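Local coordinates for protein putative oxidoreductase (Gluconobacter oxydans, PDB 3WJ7) that probably catalyses nicotinamide-coenzyme-dependent oxidation or reduction of a carbonyl or alcohol substrate as a member of the short-chain dehydrogenase/reductase family, at residues Arg39-Val44 against Lys76-Leu81; Asn108-Ala113 against Glu119-Cys124; Asp14-Thr19 against Arg31-Arg36; Phe82-Asp87 against Glu225-Ala230. All coordinates share one frame; numbering follows the deposited sequence.

Contact 1: Arg39-Val44 against Lys76-Leu81; sequences RLRLLV and KGVKIL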
# COMPACT_ATOMS: atom_id res chain seq x y z
N ARG A 39 37.15 -10.93 -13.18
CA ARG A 39 36.36 -11.21 -14.37
C ARG A 39 34.90 -10.97 -14.02
O ARG A 39 34.34 -11.61 -13.13
CB ARG A 39 36.56 -12.66 -14.88
CG ARG A 39 37.78 -13.39 -14.35
CD ARG A 39 37.96 -14.70 -15.12
NE ARG A 39 39.22 -15.41 -14.83
CZ ARG A 39 39.70 -16.42 -15.57
NH1 ARG A 39 39.06 -16.85 -16.65
NH2 ARG A 39 40.85 -17.00 -15.22
N LEU A 40 34.27 -10.05 -14.74
CA LEU A 40 32.90 -9.67 -14.43
C LEU A 40 31.79 -10.37 -15.23
O LEU A 40 31.92 -10.66 -16.43
CB LEU A 40 32.76 -8.16 -14.53
CG LEU A 40 33.55 -7.27 -13.56
CD1 LEU A 40 33.16 -5.83 -13.80
CD2 LEU A 40 33.31 -7.59 -12.08
N ARG A 41 30.72 -10.69 -14.53
CA ARG A 41 29.44 -11.00 -15.15
C ARG A 41 28.39 -10.02 -14.54
O ARG A 41 28.36 -9.78 -13.34
CB ARG A 41 29.07 -12.48 -14.95
CG ARG A 41 27.72 -12.89 -15.58
CD ARG A 41 27.36 -14.37 -15.37
NE ARG A 41 28.41 -15.23 -15.90
CZ ARG A 41 28.69 -16.45 -15.49
NH1 ARG A 41 28.01 -17.03 -14.50
NH2 ARG A 41 29.71 -17.09 -16.05
N LEU A 42 27.54 -9.44 -15.36
CA LEU A 42 26.65 -8.40 -14.85
C LEU A 42 25.23 -8.90 -15.01
O LEU A 42 24.83 -9.20 -16.11
CB LEU A 42 26.89 -7.09 -15.61
CG LEU A 42 28.34 -6.57 -15.62
CD1 LEU A 42 28.48 -5.27 -16.38
CD2 LEU A 42 28.97 -6.41 -14.24
N LEU A 43 24.49 -9.05 -13.93
CA LEU A 43 23.10 -9.43 -14.07
C LEU A 43 22.33 -8.17 -14.44
O LEU A 43 22.54 -7.13 -13.82
CB LEU A 43 22.54 -10.04 -12.79
CG LEU A 43 21.11 -10.57 -12.85
CD1 LEU A 43 21.03 -11.98 -13.46
CD2 LEU A 43 20.47 -10.56 -11.46
N VAL A 44 21.51 -8.27 -15.48
CA VAL A 44 20.62 -7.19 -15.91
C VAL A 44 19.20 -7.72 -16.15
O VAL A 44 19.02 -8.93 -16.40
CB VAL A 44 21.09 -6.57 -17.23
CG1 VAL A 44 22.45 -5.90 -17.07
CG2 VAL A 44 21.11 -7.65 -18.32
N LYS A 76 26.27 -19.80 -12.18
CA LYS A 76 27.20 -20.88 -12.57
C LYS A 76 28.65 -20.37 -12.73
O LYS A 76 28.90 -19.40 -13.45
CB LYS A 76 26.69 -21.58 -13.83
CG LYS A 76 27.56 -22.71 -14.33
CD LYS A 76 26.81 -23.45 -15.41
CE LYS A 76 27.76 -24.00 -16.45
NZ LYS A 76 26.98 -24.80 -17.43
N GLY A 77 29.58 -20.99 -12.01
CA GLY A 77 31.02 -20.69 -12.09
C GLY A 77 31.43 -19.44 -11.34
O GLY A 77 32.55 -18.92 -11.54
N VAL A 78 30.54 -18.93 -10.47
CA VAL A 78 30.75 -17.65 -9.75
C VAL A 78 31.37 -17.82 -8.35
O VAL A 78 30.82 -18.50 -7.52
CB VAL A 78 29.41 -16.85 -9.65
CG1 VAL A 78 29.55 -15.63 -8.73
CG2 VAL A 78 28.90 -16.45 -11.04
N LYS A 79 32.48 -17.16 -8.07
CA LYS A 79 33.13 -17.30 -6.77
C LYS A 79 32.64 -16.23 -5.78
O LYS A 79 32.58 -16.48 -4.55
CB LYS A 79 34.66 -17.18 -6.98
CG LYS A 79 35.50 -17.04 -5.71
CD LYS A 79 36.97 -16.73 -6.01
CE LYS A 79 37.88 -17.01 -4.81
NZ LYS A 79 38.95 -15.98 -4.67
N ILE A 80 32.37 -15.04 -6.32
CA ILE A 80 32.11 -13.81 -5.56
C ILE A 80 30.90 -13.04 -6.14
O ILE A 80 30.77 -12.83 -7.37
CB ILE A 80 33.31 -12.86 -5.58
CG1 ILE A 80 34.51 -13.44 -4.78
CG2 ILE A 80 32.96 -11.50 -5.00
CD1 ILE A 80 35.82 -12.97 -5.37
N LEU A 81 30.04 -12.64 -5.22
CA LEU A 81 28.85 -11.93 -5.53
C LEU A 81 28.81 -10.60 -4.77
O LEU A 81 28.97 -10.54 -3.54
CB LEU A 81 27.64 -12.78 -5.16
CG LEU A 81 26.32 -11.99 -5.24
CD1 LEU A 81 26.02 -11.55 -6.68
CD2 LEU A 81 25.17 -12.80 -4.67

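Contact 2: Asn108-Ala113 against Glu119-Cys124; sequences NLMLAA and EKIIYC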
# COMPACT_ATOMS: atom_id res chain seq x y z
N ASN A 108 15.89 -14.64 -2.56
CA ASN A 108 16.16 -15.57 -3.63
C ASN A 108 17.68 -15.52 -4.04
O ASN A 108 18.37 -16.56 -4.17
CB ASN A 108 15.20 -15.33 -4.81
CG ASN A 108 13.70 -15.60 -4.45
OD1 ASN A 108 13.39 -16.34 -3.51
ND2 ASN A 108 12.78 -14.98 -5.19
N LEU A 109 18.20 -14.31 -4.23
CA LEU A 109 19.54 -14.18 -4.67
C LEU A 109 20.49 -14.85 -3.65
O LEU A 109 21.35 -15.67 -4.04
CB LEU A 109 19.93 -12.72 -4.85
CG LEU A 109 21.37 -12.56 -5.36
CD1 LEU A 109 21.50 -13.19 -6.74
CD2 LEU A 109 21.76 -11.09 -5.40
N MET A 110 20.31 -14.52 -2.37
CA MET A 110 21.14 -15.08 -1.31
C MET A 110 21.06 -16.62 -1.23
O MET A 110 22.07 -17.31 -1.14
CB MET A 110 20.81 -14.44 0.03
CG MET A 110 21.15 -12.96 0.16
SD MET A 110 22.81 -12.40 -0.34
CE MET A 110 22.45 -11.55 -1.86
N LEU A 111 19.85 -17.17 -1.25
CA LEU A 111 19.68 -18.60 -1.24
C LEU A 111 20.29 -19.24 -2.50
O LEU A 111 20.95 -20.27 -2.40
CB LEU A 111 18.23 -18.97 -1.09
CG LEU A 111 17.48 -18.73 0.24
CD1 LEU A 111 16.03 -19.22 0.12
CD2 LEU A 111 18.17 -19.42 1.40
N ALA A 112 20.09 -18.62 -3.67
CA ALA A 112 20.67 -19.14 -4.92
C ALA A 112 22.19 -19.18 -4.92
O ALA A 112 22.77 -20.16 -5.39
CB ALA A 112 20.14 -18.40 -6.15
N ALA A 113 22.82 -18.14 -4.39
CA ALA A 113 24.31 -18.05 -4.30
C ALA A 113 24.87 -19.10 -3.33
O ALA A 113 26.00 -19.62 -3.49
CB ALA A 113 24.74 -16.68 -3.84
N GLU A 119 31.48 -18.37 -2.81
CA GLU A 119 32.34 -18.41 -1.63
C GLU A 119 32.19 -17.16 -0.80
O GLU A 119 32.33 -17.21 0.43
CB GLU A 119 33.83 -18.51 -2.02
CG GLU A 119 34.28 -19.90 -2.47
CD GLU A 119 35.64 -19.89 -3.18
OE1 GLU A 119 36.60 -19.25 -2.67
OE2 GLU A 119 35.75 -20.54 -4.25
N LYS A 120 31.99 -16.03 -1.47
CA LYS A 120 31.86 -14.77 -0.76
C LYS A 120 30.83 -13.83 -1.39
O LYS A 120 30.78 -13.67 -2.61
CB LYS A 120 33.21 -14.08 -0.58
CG LYS A 120 33.22 -13.21 0.67
CD LYS A 120 34.65 -12.86 1.09
CE LYS A 120 35.21 -13.84 2.12
NZ LYS A 120 36.34 -13.19 2.80
N ILE A 121 30.02 -13.22 -0.52
CA ILE A 121 28.93 -12.37 -0.92
C ILE A 121 29.15 -11.04 -0.25
O ILE A 121 29.39 -10.97 0.96
CB ILE A 121 27.58 -12.98 -0.51
CG1 ILE A 121 27.35 -14.24 -1.31
CG2 ILE A 121 26.41 -12.02 -0.79
CD1 ILE A 121 26.31 -15.15 -0.72
N ILE A 122 29.11 -9.98 -1.02
CA ILE A 122 29.09 -8.66 -0.41
C ILE A 122 27.74 -8.05 -0.68
O ILE A 122 27.32 -7.86 -1.85
CB ILE A 122 30.16 -7.78 -0.99
CG1 ILE A 122 31.53 -8.30 -0.56
CG2 ILE A 122 29.99 -6.31 -0.56
CD1 ILE A 122 32.45 -7.70 -1.57
N TYR A 123 27.04 -7.75 0.41
CA TYR A 123 25.72 -7.23 0.32
C TYR A 123 25.72 -5.72 0.53
O TYR A 123 26.18 -5.21 1.59
CB TYR A 123 24.81 -7.89 1.34
CG TYR A 123 23.44 -7.27 1.29
CD1 TYR A 123 22.71 -7.25 0.11
CD2 TYR A 123 22.92 -6.63 2.39
CE1 TYR A 123 21.46 -6.67 0.04
CE2 TYR A 123 21.67 -6.05 2.35
CZ TYR A 123 20.95 -6.07 1.17
OH TYR A 123 19.74 -5.51 1.12
N CYS A 124 25.19 -5.00 -0.47
CA CYS A 124 25.08 -3.57 -0.37
C CYS A 124 23.80 -3.21 0.30
O CYS A 124 22.72 -3.48 -0.21
CB CYS A 124 25.19 -2.89 -1.71
SG CYS A 124 25.61 -1.11 -1.52

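Contact 3: Asp14-Thr19 against Arg31-Arg36; sequences DVTLVT and RVLEER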
# COMPACT_ATOMS: atom_id res chain seq x y z
N ASP A 14 36.16 -18.37 -11.22
CA ASP A 14 36.94 -17.15 -11.02
C ASP A 14 36.10 -15.94 -11.40
O ASP A 14 36.63 -14.84 -11.62
CB ASP A 14 38.18 -17.23 -11.91
CG ASP A 14 37.91 -18.00 -13.22
OD1 ASP A 14 36.81 -17.83 -13.82
OD2 ASP A 14 38.79 -18.80 -13.65
N VAL A 15 34.79 -16.14 -11.49
CA VAL A 15 33.90 -15.07 -11.92
C VAL A 15 33.35 -14.28 -10.73
O VAL A 15 33.00 -14.87 -9.70
CB VAL A 15 32.74 -15.59 -12.79
CG1 VAL A 15 31.84 -14.45 -13.23
CG2 VAL A 15 33.28 -16.34 -13.99
N THR A 16 33.35 -12.96 -10.87
CA THR A 16 32.69 -12.04 -9.96
C THR A 16 31.35 -11.58 -10.60
O THR A 16 31.32 -11.00 -11.70
CB THR A 16 33.66 -10.90 -9.66
OG1 THR A 16 34.75 -11.45 -8.94
CG2 THR A 16 33.05 -9.81 -8.80
N LEU A 17 30.24 -11.94 -9.97
CA LEU A 17 28.90 -11.48 -10.42
C LEU A 17 28.51 -10.22 -9.66
O LEU A 17 28.50 -10.23 -8.44
CB LEU A 17 27.84 -12.57 -10.22
CG LEU A 17 26.33 -12.25 -10.46
CD1 LEU A 17 26.00 -12.02 -11.94
CD2 LEU A 17 25.44 -13.36 -9.94
N VAL A 18 28.20 -9.13 -10.37
CA VAL A 18 27.60 -7.96 -9.70
C VAL A 18 26.20 -7.74 -10.20
O VAL A 18 25.97 -7.88 -11.38
CB VAL A 18 28.46 -6.65 -9.74
CG1 VAL A 18 29.78 -6.79 -10.47
CG2 VAL A 18 27.64 -5.45 -10.20
N THR A 19 25.26 -7.46 -9.32
CA THR A 19 23.89 -7.16 -9.74
C THR A 19 23.73 -5.68 -9.59
O THR A 19 24.58 -5.06 -8.96
CB THR A 19 22.84 -7.78 -8.82
OG1 THR A 19 22.93 -7.16 -7.52
CG2 THR A 19 23.04 -9.28 -8.71
N ARG A 31 33.19 -0.70 -12.08
CA ARG A 31 34.42 -0.10 -12.63
C ARG A 31 35.60 -0.43 -11.71
O ARG A 31 36.65 -0.84 -12.18
CB ARG A 31 34.31 1.42 -12.84
CG ARG A 31 33.46 1.84 -14.04
CD ARG A 31 33.15 3.34 -14.07
NE ARG A 31 31.77 3.55 -14.53
CZ ARG A 31 30.75 4.09 -13.83
NH1 ARG A 31 30.92 4.58 -12.60
NH2 ARG A 31 29.55 4.17 -14.38
N VAL A 32 35.40 -0.26 -10.40
CA VAL A 32 36.47 -0.50 -9.42
C VAL A 32 36.97 -1.96 -9.50
O VAL A 32 38.17 -2.21 -9.58
CB VAL A 32 36.02 -0.08 -8.00
CG1 VAL A 32 36.90 -0.67 -6.90
CG2 VAL A 32 35.99 1.44 -7.88
N LEU A 33 36.05 -2.90 -9.47
CA LEU A 33 36.34 -4.32 -9.62
C LEU A 33 37.10 -4.62 -10.90
O LEU A 33 38.04 -5.44 -10.90
CB LEU A 33 35.03 -5.13 -9.61
CG LEU A 33 34.31 -5.04 -8.28
CD1 LEU A 33 33.03 -5.84 -8.34
CD2 LEU A 33 35.20 -5.47 -7.12
N GLU A 34 36.68 -3.98 -11.98
CA GLU A 34 37.36 -4.13 -13.26
C GLU A 34 38.83 -3.66 -13.20
O GLU A 34 39.70 -4.37 -13.70
CB GLU A 34 36.61 -3.38 -14.35
CG GLU A 34 37.15 -3.63 -15.75
CD GLU A 34 36.54 -4.86 -16.40
OE1 GLU A 34 35.31 -5.09 -16.21
OE2 GLU A 34 37.29 -5.59 -17.10
N GLU A 35 39.09 -2.50 -12.59
CA GLU A 35 40.45 -1.93 -12.51
C GLU A 35 41.31 -2.75 -11.56
O GLU A 35 42.54 -2.77 -11.68
CB GLU A 35 40.43 -0.44 -12.10
CG GLU A 35 39.55 0.43 -13.01
CD GLU A 35 39.52 1.92 -12.62
OE1 GLU A 35 40.60 2.55 -12.56
OE2 GLU A 35 38.41 2.47 -12.40
N ARG A 36 40.66 -3.42 -10.61
CA ARG A 36 41.31 -4.45 -9.81
C ARG A 36 41.46 -5.84 -10.52
O ARG A 36 41.95 -6.79 -9.92
CB ARG A 36 40.57 -4.59 -8.47
CG ARG A 36 41.27 -3.93 -7.27
CD ARG A 36 40.30 -3.99 -6.13
NE ARG A 36 40.62 -3.26 -4.90
CZ ARG A 36 40.59 -1.93 -4.72
NH1 ARG A 36 40.36 -1.07 -5.72
NH2 ARG A 36 40.81 -1.46 -3.51

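Contact 4: Phe82-Asp87 against Glu225-Ala230; sequences FHVAAD and EGHALA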
# COMPACT_ATOMS: atom_id res chain seq x y z
N PHE A 82 28.64 -9.54 -5.56
CA PHE A 82 28.27 -8.20 -5.09
C PHE A 82 26.80 -7.96 -5.40
O PHE A 82 26.43 -7.82 -6.57
CB PHE A 82 29.11 -7.14 -5.80
CG PHE A 82 30.51 -7.13 -5.36
CD1 PHE A 82 30.93 -6.23 -4.40
CD2 PHE A 82 31.43 -8.04 -5.89
CE1 PHE A 82 32.28 -6.22 -3.97
CE2 PHE A 82 32.75 -8.05 -5.46
CZ PHE A 82 33.19 -7.13 -4.51
N HIS A 83 25.97 -7.91 -4.37
CA HIS A 83 24.55 -7.63 -4.58
C HIS A 83 24.32 -6.16 -4.37
O HIS A 83 24.32 -5.71 -3.25
CB HIS A 83 23.67 -8.40 -3.58
CG HIS A 83 22.20 -8.15 -3.78
ND1 HIS A 83 21.68 -7.64 -4.95
CD2 HIS A 83 21.14 -8.37 -2.96
CE1 HIS A 83 20.37 -7.54 -4.84
NE2 HIS A 83 20.02 -7.98 -3.64
N VAL A 84 24.15 -5.40 -5.43
CA VAL A 84 23.82 -4.00 -5.26
C VAL A 84 22.37 -3.71 -5.74
O VAL A 84 21.99 -4.14 -6.81
CB VAL A 84 24.80 -3.09 -6.01
CG1 VAL A 84 24.54 -1.62 -5.63
CG2 VAL A 84 26.25 -3.50 -5.74
N ALA A 85 21.57 -3.01 -4.95
CA ALA A 85 20.18 -2.65 -5.34
C ALA A 85 20.12 -2.02 -6.74
O ALA A 85 20.94 -1.16 -7.07
CB ALA A 85 19.60 -1.70 -4.32
N ALA A 86 19.17 -2.46 -7.56
CA ALA A 86 19.03 -1.97 -8.95
C ALA A 86 18.91 -0.43 -9.01
O ALA A 86 19.64 0.25 -9.74
CB ALA A 86 17.83 -2.64 -9.63
N ASP A 87 17.97 0.09 -8.21
CA ASP A 87 17.84 1.52 -8.00
C ASP A 87 18.19 1.91 -6.55
O ASP A 87 18.57 1.07 -5.72
CB ASP A 87 16.42 1.99 -8.31
CG ASP A 87 15.70 1.08 -9.27
OD1 ASP A 87 16.01 1.15 -10.49
OD2 ASP A 87 14.84 0.30 -8.81
N GLU A 225 34.88 1.96 -3.85
CA GLU A 225 36.17 1.47 -3.41
C GLU A 225 35.92 0.67 -2.13
O GLU A 225 36.44 -0.45 -1.96
CB GLU A 225 37.12 2.66 -3.20
CG GLU A 225 38.40 2.39 -2.39
CD GLU A 225 39.44 1.44 -3.03
OE1 GLU A 225 39.36 1.10 -4.25
OE2 GLU A 225 40.36 1.04 -2.28
N GLY A 226 35.11 1.24 -1.24
CA GLY A 226 34.80 0.58 0.02
C GLY A 226 34.22 -0.82 -0.15
O GLY A 226 34.45 -1.68 0.69
N HIS A 227 33.47 -1.06 -1.23
CA HIS A 227 33.01 -2.41 -1.51
C HIS A 227 34.21 -3.33 -1.78
O HIS A 227 34.22 -4.48 -1.34
CB HIS A 227 32.10 -2.46 -2.74
CG HIS A 227 30.72 -1.92 -2.51
ND1 HIS A 227 29.60 -2.72 -2.59
CD2 HIS A 227 30.27 -0.67 -2.28
CE1 HIS A 227 28.52 -1.99 -2.37
NE2 HIS A 227 28.91 -0.74 -2.18
N ALA A 228 35.21 -2.84 -2.50
CA ALA A 228 36.34 -3.69 -2.85
C ALA A 228 37.10 -4.05 -1.58
O ALA A 228 37.49 -5.22 -1.38
CB ALA A 228 37.24 -3.02 -3.88
N LEU A 229 37.26 -3.05 -0.71
CA LEU A 229 37.94 -3.22 0.59
C LEU A 229 37.22 -4.18 1.49
O LEU A 229 37.86 -4.85 2.28
CB LEU A 229 38.05 -1.87 1.32
CG LEU A 229 38.87 -0.85 0.53
CD1 LEU A 229 38.81 0.55 1.14
CD2 LEU A 229 40.28 -1.40 0.38
N ALA A 230 35.88 -4.24 1.39
CA ALA A 230 35.14 -5.20 2.21
C ALA A 230 35.35 -6.62 1.71
O ALA A 230 35.42 -7.54 2.53
CB ALA A 230 33.67 -4.89 2.28

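Contact 1: Arg39-Val44 against Lys76-Leu81
Arg41 of strand 39-44 reaches over to the turn ahead of strand 78-83 and grips the backbone carbonyl of Lys76. Strand 15-18 lies between the two strands in the parallel sheet, so the side chain has to span it. From CB the chain runs straight through CG and CD, passing against Val15 on the way. It bends at the third torsion (chi3 -57°), and this turns the guanidinium toward the 76-81 segment. CZ then sits 3.6 Å from Lys76 O. The bond itself is made by NH1, which lies 2.7 Å from Lys76 O. It is nearly straight, with an N-H...O angle of 167°, and the oxygen meets the edge of the guanidinium close to its plane. NH1 also lies 3.6 Å from Val78 CG2, where the two side chains cross at a slant. NH1 has a second acceptor in Ala74 O, and NH2 forms a salt bridge with Glu59 OE1. With a leucine here, Lys76 O and Ala74 O would probably lose the donor they share, and Glu59 would be left without its charged mate. The contact ties strand 39-44 of the Rossmann-type sheet to the chain leaving helix 71-75. The guanidinium is held from several directions, so its rotation is probably fixed. Carbonyls at a helix's end and a carboxylate together are consistent with a well-compensated positive charge.

Contact 2: Asn108-Ala113 against Glu119-Cys124
Met110 and Ala113, one turn apart on helix 95-115, both rest on Ile121 of strand 120-124. This is the tight part of the contact, and all three residues are buried. The sulfur does most of the touching on the helix side: Met110 SD is 3.6 Å from Ile121 CG2. The methyl follows, with Met110 CE 4.1 Å from the same Ile121 CG2. The methionine chain bends at its second torsion (chi2 -49°), which swings its end nearer to the strand than its CB direction suggests. The other branch of the isoleucine serves the next turn, where Ile121 CD1 lies 3.8 Å from Ala113 CB. Ile121 thus divides its two branches between the two helix residues, CG2 for Met110 and CD1 for Ala113. Tyr123 is close but only loosely covered by the helix. The outer side is different. The CB of Leu111 points away from the strand, and so does that of Glu119, which is exposed and poorly ordered. Ala112 turns instead to Leu71 and Leu75 of helix 71-75. The contact joins the last two elements of the beta-alpha-beta unit formed by strand 78-83, helix 95-115 and strand 120-124. Here the helix packs on one face of the Rossmann-type sheet. Only apolar groups meet across it, the thioether included, so helix and strand are held here by shape and dispersion, without a directional bond to fix their register.

Contact 3: Asp14-Thr19 against Arg31-Arg36
Leu33 packs on Thr16 and Val18 in the beta-alpha-beta unit that opens the chain, formed by strand 15-18, helix 24-35 and strand 39-44. One methyl, Leu33 CD1, serves both strand residues. It lies 4.0 Å from Thr16 CG2 and also 4.0 Å from Val18 CG1. Thr16 and Val18 are two positions apart, so both face the helix, while the CB of Leu17 between them points away. The approaches differ. Val18 and Leu33 meet tip to tip, whereas Thr16 and Leu33 cross at a slant. Thr16 turns its methyl to the leucine with CG2 anti to the backbone N. Its hydroxyl, OG1 at chi1 -66°, is directed elsewhere and hydrogen-bonds to His38 ND1. The backbones stay well apart, with Thr16 CA 8.5 Å from Leu33 CA, and only the side chains bridge the gap. In the Rossmann fold the turn between this strand and helix is glycine-rich, as the sequence is here. By analogy with the family, it probably receives the coenzyme's diphosphate. Leu33 also touches Leu40 and Phe82, on the strands flanking strand 15-18, and so spreads the helix over three strands. Next to Leu33, Val32 packs on Ala224 and Ala228 of helix 220-233. Arg36, just past the end of helix 24-35, forms salt bridges with Glu225 and Glu232 of that same helix.

Contact 4: Phe82-Asp87 against Glu225-Ala230
The Phe82 ring meets His227 edge-on. Its CE1 lies 3.7 Å from His227 O, and the oxygen sits close to the ring plane. Over one face of the phenyl lies Leu33 CD1, while Ile122 comes from the opposite side. The imidazole of His227 also offers an edge: Phe82 CD1 lies near its plane. The two rings are inclined by roughly 37° and sit side by side, so they do not stack. The side chains slide past each other in opposite directions. This brings Phe82 CE1 to 4.0 Å from His227 CB, near the root of the histidine. With CG anti to the carbonyl carbon (chi1 -72°), the Phe82 ring is carried toward helix 220-233. Val84 adds its CG2 methyl beside the imidazole, in a looser touch. Phe82 and Val84 are two apart and both direct CB at helix 220-233, whereas His83 between them points the other way. The contact sets this helix against the C-terminal end of strand 78-83, on the face of the sheet that also carries helix 24-35. Glu225 of this helix forms a salt bridge with Arg36, just past the end of helix 24-35. A bound mercury (II) ion lies about 5 Å from the side chain of Val84. The contact is buried. Across it, the His227 carbonyl oxygen meets the edge of the phenyl, and the slightly positive ring edge would probably suit it better than the electron-rich face.

Overall arrangement
From the N terminus, contact 3 closes first, laying helix 24-35 on strand 15-18. Contact 1 follows in series and closes the loop from strand 39-44 to the start of strand 78-83. Contact 4 opens where contact 1 ends and is the long-range one: it spans over 130 residues to helix 220-233. Contact 2 is short and falls wholly within that span. None of them cross. All reach the same sheet, where strands 39-44, 15-18, 78-83 and 120-124 are successive parallel neighbours. Contact 2 places helix 95-115 on one face, and contacts 3 and 4 place helices 24-35 and 220-233 on the other, making the layered Rossmann arrangement.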